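Local coordinates for protein AvrRpt2 (Erwinia amylovora, PDB 6HQZ) that probably acts as a papain-like cysteine protease of family C70, an effector of the type III secretion system of a plant pathogen, at residues 30-43 against 53-67. Numbering follows the deposited sequence.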
# COMPACT_ATOMS: atom_id res chain seq x y z
N HIS A 30 20.37 4.35 -0.58
CA HIS A 30 21.64 3.60 -0.40
C HIS A 30 22.82 4.30 -1.07
O HIS A 30 22.68 4.97 -2.11
CB HIS A 30 21.51 2.18 -1.00
CG HIS A 30 20.51 1.31 -0.30
ND1 HIS A 30 20.86 0.17 0.38
CD2 HIS A 30 19.18 1.46 -0.14
CE1 HIS A 30 19.79 -0.36 0.94
NE2 HIS A 30 18.75 0.41 0.65
N SER A 31 24.00 4.16 -0.46
CA SER A 31 25.27 4.52 -1.06
C SER A 31 26.02 3.24 -1.23
O SER A 31 26.49 2.65 -0.28
CB SER A 31 26.06 5.47 -0.18
OG SER A 31 25.49 6.74 -0.28
N ILE A 32 26.11 2.81 -2.46
CA ILE A 32 26.69 1.54 -2.76
C ILE A 32 27.80 1.83 -3.75
O ILE A 32 27.55 2.31 -4.88
CB ILE A 32 25.66 0.56 -3.37
CG1 ILE A 32 24.34 0.56 -2.55
CG2 ILE A 32 26.28 -0.82 -3.47
CD1 ILE A 32 23.26 -0.40 -3.03
N SER A 33 29.01 1.46 -3.35
CA SER A 33 30.22 1.75 -4.08
C SER A 33 30.52 0.83 -5.27
O SER A 33 31.52 1.07 -5.95
CB SER A 33 31.39 1.64 -3.12
OG SER A 33 31.67 0.27 -2.91
N SER A 34 29.74 -0.25 -5.47
CA SER A 34 29.98 -1.19 -6.57
C SER A 34 28.67 -1.78 -7.07
O SER A 34 27.63 -1.69 -6.44
CB SER A 34 30.94 -2.29 -6.14
OG SER A 34 30.36 -3.12 -5.15
N GLY A 35 28.71 -2.39 -8.24
CA GLY A 35 27.49 -2.80 -8.90
C GLY A 35 27.76 -4.05 -9.68
O GLY A 35 28.87 -4.58 -9.66
N PRO A 36 26.75 -4.52 -10.39
CA PRO A 36 26.93 -5.70 -11.19
C PRO A 36 28.12 -5.54 -12.13
O PRO A 36 28.37 -4.44 -12.68
CB PRO A 36 25.62 -5.78 -11.95
CG PRO A 36 24.64 -5.09 -11.01
CD PRO A 36 25.42 -3.92 -10.57
N ARG A 37 28.85 -6.62 -12.26
CA ARG A 37 30.15 -6.61 -12.88
C ARG A 37 29.96 -6.54 -14.40
O ARG A 37 30.75 -5.94 -15.13
CB ARG A 37 30.90 -7.88 -12.46
CG ARG A 37 32.41 -7.84 -12.68
CD ARG A 37 33.04 -9.23 -12.69
NE ARG A 37 34.11 -9.32 -13.70
CZ ARG A 37 33.95 -9.60 -15.00
NH1 ARG A 37 32.75 -9.84 -15.53
NH2 ARG A 37 35.01 -9.63 -15.80
N LEU A 38 28.89 -7.18 -14.88
CA LEU A 38 28.56 -7.09 -16.29
C LEU A 38 27.41 -6.05 -16.40
O LEU A 38 26.85 -5.54 -15.39
CB LEU A 38 28.23 -8.48 -16.90
CG LEU A 38 29.29 -9.62 -17.01
CD1 LEU A 38 28.63 -10.90 -17.52
CD2 LEU A 38 30.52 -9.30 -17.87
N GLY A 39 27.07 -5.73 -17.63
CA GLY A 39 26.08 -4.74 -17.93
C GLY A 39 24.66 -5.13 -17.65
O GLY A 39 24.33 -6.21 -17.09
N LEU A 40 23.80 -4.23 -18.08
CA LEU A 40 22.39 -4.38 -17.94
C LEU A 40 21.76 -5.58 -18.68
O LEU A 40 20.91 -6.29 -18.08
CB LEU A 40 21.72 -3.09 -18.38
CG LEU A 40 21.95 -1.91 -17.47
CD1 LEU A 40 21.03 -0.77 -17.89
CD2 LEU A 40 21.67 -2.24 -16.02
N PRO A 41 22.11 -5.76 -19.98
CA PRO A 41 21.56 -6.96 -20.66
C PRO A 41 21.85 -8.28 -19.93
O PRO A 41 20.98 -9.14 -19.86
CB PRO A 41 22.26 -6.98 -22.02
CG PRO A 41 22.93 -5.65 -22.16
CD PRO A 41 22.91 -4.92 -20.89
N GLU A 42 23.03 -8.37 -19.35
CA GLU A 42 23.43 -9.59 -18.65
C GLU A 42 22.72 -9.75 -17.29
O GLU A 42 22.38 -10.87 -16.85
CB GLU A 42 24.95 -9.64 -18.55
CG GLU A 42 25.62 -9.77 -19.93
CD GLU A 42 25.65 -8.49 -20.77
OE1 GLU A 42 25.57 -7.36 -20.19
OE2 GLU A 42 25.79 -8.62 -22.03
N LEU A 43 22.50 -8.61 -16.65
CA LEU A 43 21.80 -8.56 -15.40
C LEU A 43 20.33 -8.91 -15.63
O LEU A 43 19.77 -9.61 -14.81
CB LEU A 43 21.91 -7.15 -14.79
CG LEU A 43 21.10 -6.90 -13.51
CD1 LEU A 43 21.60 -7.85 -12.46
CD2 LEU A 43 21.17 -5.46 -13.06
N GLN A 53 25.66 -16.79 -13.11
CA GLN A 53 26.71 -15.95 -12.52
C GLN A 53 26.18 -14.64 -12.09
O GLN A 53 26.48 -14.24 -10.98
CB GLN A 53 27.87 -15.63 -13.50
CG GLN A 53 28.87 -14.59 -12.92
CD GLN A 53 30.20 -14.41 -13.67
OE1 GLN A 53 30.70 -15.33 -14.33
NE2 GLN A 53 30.79 -13.23 -13.53
N GLN A 54 25.50 -13.92 -13.00
CA GLN A 54 24.98 -12.60 -12.70
C GLN A 54 23.89 -12.76 -11.62
O GLN A 54 23.76 -11.88 -10.79
CB GLN A 54 24.46 -11.81 -13.94
CG GLN A 54 25.48 -10.88 -14.62
CD GLN A 54 25.76 -9.53 -13.90
OE1 GLN A 54 26.49 -9.48 -12.88
NE2 GLN A 54 25.26 -8.43 -14.47
N ARG A 55 23.16 -13.89 -11.62
CA ARG A 55 22.23 -14.19 -10.52
C ARG A 55 22.94 -14.31 -9.17
O ARG A 55 22.45 -13.79 -8.17
CB ARG A 55 21.39 -15.48 -10.78
CG ARG A 55 20.37 -15.84 -9.67
CD ARG A 55 19.40 -14.68 -9.37
NE ARG A 55 18.43 -15.02 -8.33
CZ ARG A 55 17.58 -14.18 -7.77
NH1 ARG A 55 17.56 -12.89 -8.10
NH2 ARG A 55 16.74 -14.61 -6.82
N GLU A 56 24.08 -14.99 -9.15
CA GLU A 56 24.91 -15.09 -7.92
C GLU A 56 25.45 -13.72 -7.47
O GLU A 56 25.35 -13.37 -6.29
CB GLU A 56 26.10 -16.05 -8.11
CG GLU A 56 26.92 -16.22 -6.83
CD GLU A 56 27.71 -17.51 -6.75
OE1 GLU A 56 28.32 -17.92 -7.77
OE2 GLU A 56 27.77 -18.10 -5.65
N ASP A 57 26.02 -12.97 -8.42
CA ASP A 57 26.53 -11.61 -8.18
C ASP A 57 25.49 -10.67 -7.59
O ASP A 57 25.74 -9.96 -6.63
CB ASP A 57 27.05 -10.98 -9.47
CG ASP A 57 28.33 -11.59 -9.96
OD1 ASP A 57 29.01 -12.30 -9.19
OD2 ASP A 57 28.67 -11.34 -11.14
N VAL A 58 24.32 -10.68 -8.16
CA VAL A 58 23.25 -9.84 -7.65
C VAL A 58 22.71 -10.24 -6.28
O VAL A 58 22.37 -9.38 -5.49
CB VAL A 58 22.10 -9.78 -8.65
CG1 VAL A 58 20.97 -8.91 -8.13
CG2 VAL A 58 22.60 -9.18 -9.94
N LEU A 59 22.58 -11.54 -6.01
CA LEU A 59 22.16 -11.97 -4.66
C LEU A 59 23.16 -11.51 -3.60
O LEU A 59 22.76 -11.05 -2.51
CB LEU A 59 21.92 -13.49 -4.58
CG LEU A 59 20.61 -13.91 -5.27
CD1 LEU A 59 20.47 -15.41 -5.27
CD2 LEU A 59 19.38 -13.25 -4.62
N ARG A 60 24.44 -11.63 -3.92
CA ARG A 60 25.50 -11.13 -3.04
C ARG A 60 25.35 -9.62 -2.73
O ARG A 60 25.43 -9.20 -1.56
CB ARG A 60 26.87 -11.39 -3.64
CG ARG A 60 28.02 -10.95 -2.74
CD ARG A 60 29.24 -10.58 -3.52
NE ARG A 60 29.92 -11.78 -3.99
CZ ARG A 60 31.23 -11.84 -4.29
NH1 ARG A 60 32.02 -10.76 -4.21
NH2 ARG A 60 31.77 -13.00 -4.68
N LEU A 61 25.20 -8.81 -3.76
CA LEU A 61 24.96 -7.37 -3.57
C LEU A 61 23.78 -7.10 -2.67
O LEU A 61 23.87 -6.30 -1.74
CB LEU A 61 24.76 -6.65 -4.92
CG LEU A 61 26.00 -6.07 -5.58
CD1 LEU A 61 25.79 -5.88 -7.09
CD2 LEU A 61 26.38 -4.75 -4.93
N MET A 62 22.67 -7.79 -2.95
CA MET A 62 21.43 -7.67 -2.17
C MET A 62 21.69 -7.97 -0.66
O MET A 62 21.32 -7.16 0.22
CB MET A 62 20.34 -8.58 -2.76
CG MET A 62 19.79 -8.11 -4.09
SD MET A 62 18.93 -9.40 -5.02
CE MET A 62 17.63 -9.84 -3.84
N ARG A 63 22.37 -9.09 -0.38
CA ARG A 63 22.74 -9.47 0.97
C ARG A 63 23.58 -8.38 1.62
O ARG A 63 23.31 -7.96 2.73
CB ARG A 63 23.52 -10.79 0.94
CG ARG A 63 23.96 -11.38 2.28
CD ARG A 63 24.60 -12.78 2.17
NE ARG A 63 23.83 -13.53 1.19
CZ ARG A 63 24.17 -13.79 -0.09
NH1 ARG A 63 25.38 -13.49 -0.57
NH2 ARG A 63 23.30 -14.45 -0.88
N ASN A 64 24.59 -7.90 0.90
CA ASN A 64 25.53 -6.90 1.40
C ASN A 64 25.01 -5.50 1.59
O ASN A 64 25.57 -4.79 2.44
CB ASN A 64 26.77 -6.83 0.50
CG ASN A 64 27.65 -8.05 0.68
OD1 ASN A 64 27.36 -8.88 1.53
ND2 ASN A 64 28.70 -8.19 -0.12
N GLU A 65 23.98 -5.11 0.84
CA GLU A 65 23.49 -3.75 0.88
C GLU A 65 22.05 -3.64 1.28
O GLU A 65 21.46 -2.61 1.05
CB GLU A 65 23.61 -3.11 -0.49
CG GLU A 65 24.99 -3.20 -1.10
CD GLU A 65 26.02 -2.46 -0.29
OE1 GLU A 65 25.67 -1.54 0.48
OE2 GLU A 65 27.19 -2.81 -0.45
N ASN A 66 21.48 -4.71 1.84
CA ASN A 66 20.12 -4.69 2.35
C ASN A 66 19.09 -4.25 1.31
O ASN A 66 18.28 -3.33 1.51
CB ASN A 66 20.05 -3.84 3.60
CG ASN A 66 21.10 -4.25 4.61
OD1 ASN A 66 22.02 -3.49 4.90
ND2 ASN A 66 20.99 -5.48 5.12
N LEU A 67 19.15 -4.93 0.18
CA LEU A 67 18.14 -4.81 -0.85
C LEU A 67 17.44 -6.17 -0.94
O LEU A 67 17.99 -7.19 -0.55
CB LEU A 67 18.78 -4.44 -2.17
CG LEU A 67 19.53 -3.12 -2.36
CD1 LEU A 67 20.20 -3.18 -3.72
CD2 LEU A 67 18.59 -1.92 -2.39
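I32 lies alongside the bent side chain of E65, its CG2 3.6 Å from E65 CD, and so opens a contact in which an extended loop runs antiparallel to a helix at the edge of a papain-like fold. Residues 30-39 follow the helix 49-65 from its C-terminal part back toward its N-terminal part, and the following turn of helix meets Q54. The E65 chain is bent about its CB-CG bond (chi2 -63°), which lays its methylenes and carboxylate along the isoleucine branches. One helical turn earlier, L61 divides its methyls along the loop: CD1 reaches P36 N at 3.7 Å, the leucine and proline side chains crossing at about a right angle, whereas CD2 sits 3.6 Å from S34 O. Q54 fills the bend between P36, L38 and L43; its CB lies 3.7 Å from E42 O. Van der Waals contact thus carries much of the joining, the carbon chains of E65 and Q54 taking part alongside the apolar groups.

Outer support for the loop comes from W21 on the 19-27 helix, whose NE1 donates a hydrogen bond to S34 O and which also touches P36. At the helix ends, G39 occupies the N-cap position of the 40-45 helix, while N66 closes the long helix in a Schellman motif and leads into L67. There the segments meet directly again: H30, positioned from behind by a hydrogen bond between NE2 and S152 OG, offers L67 a ring face, and L67 CD2 stands 3.9 Å from the H30 ring centroid, 13° off its normal, a CH-pi contact.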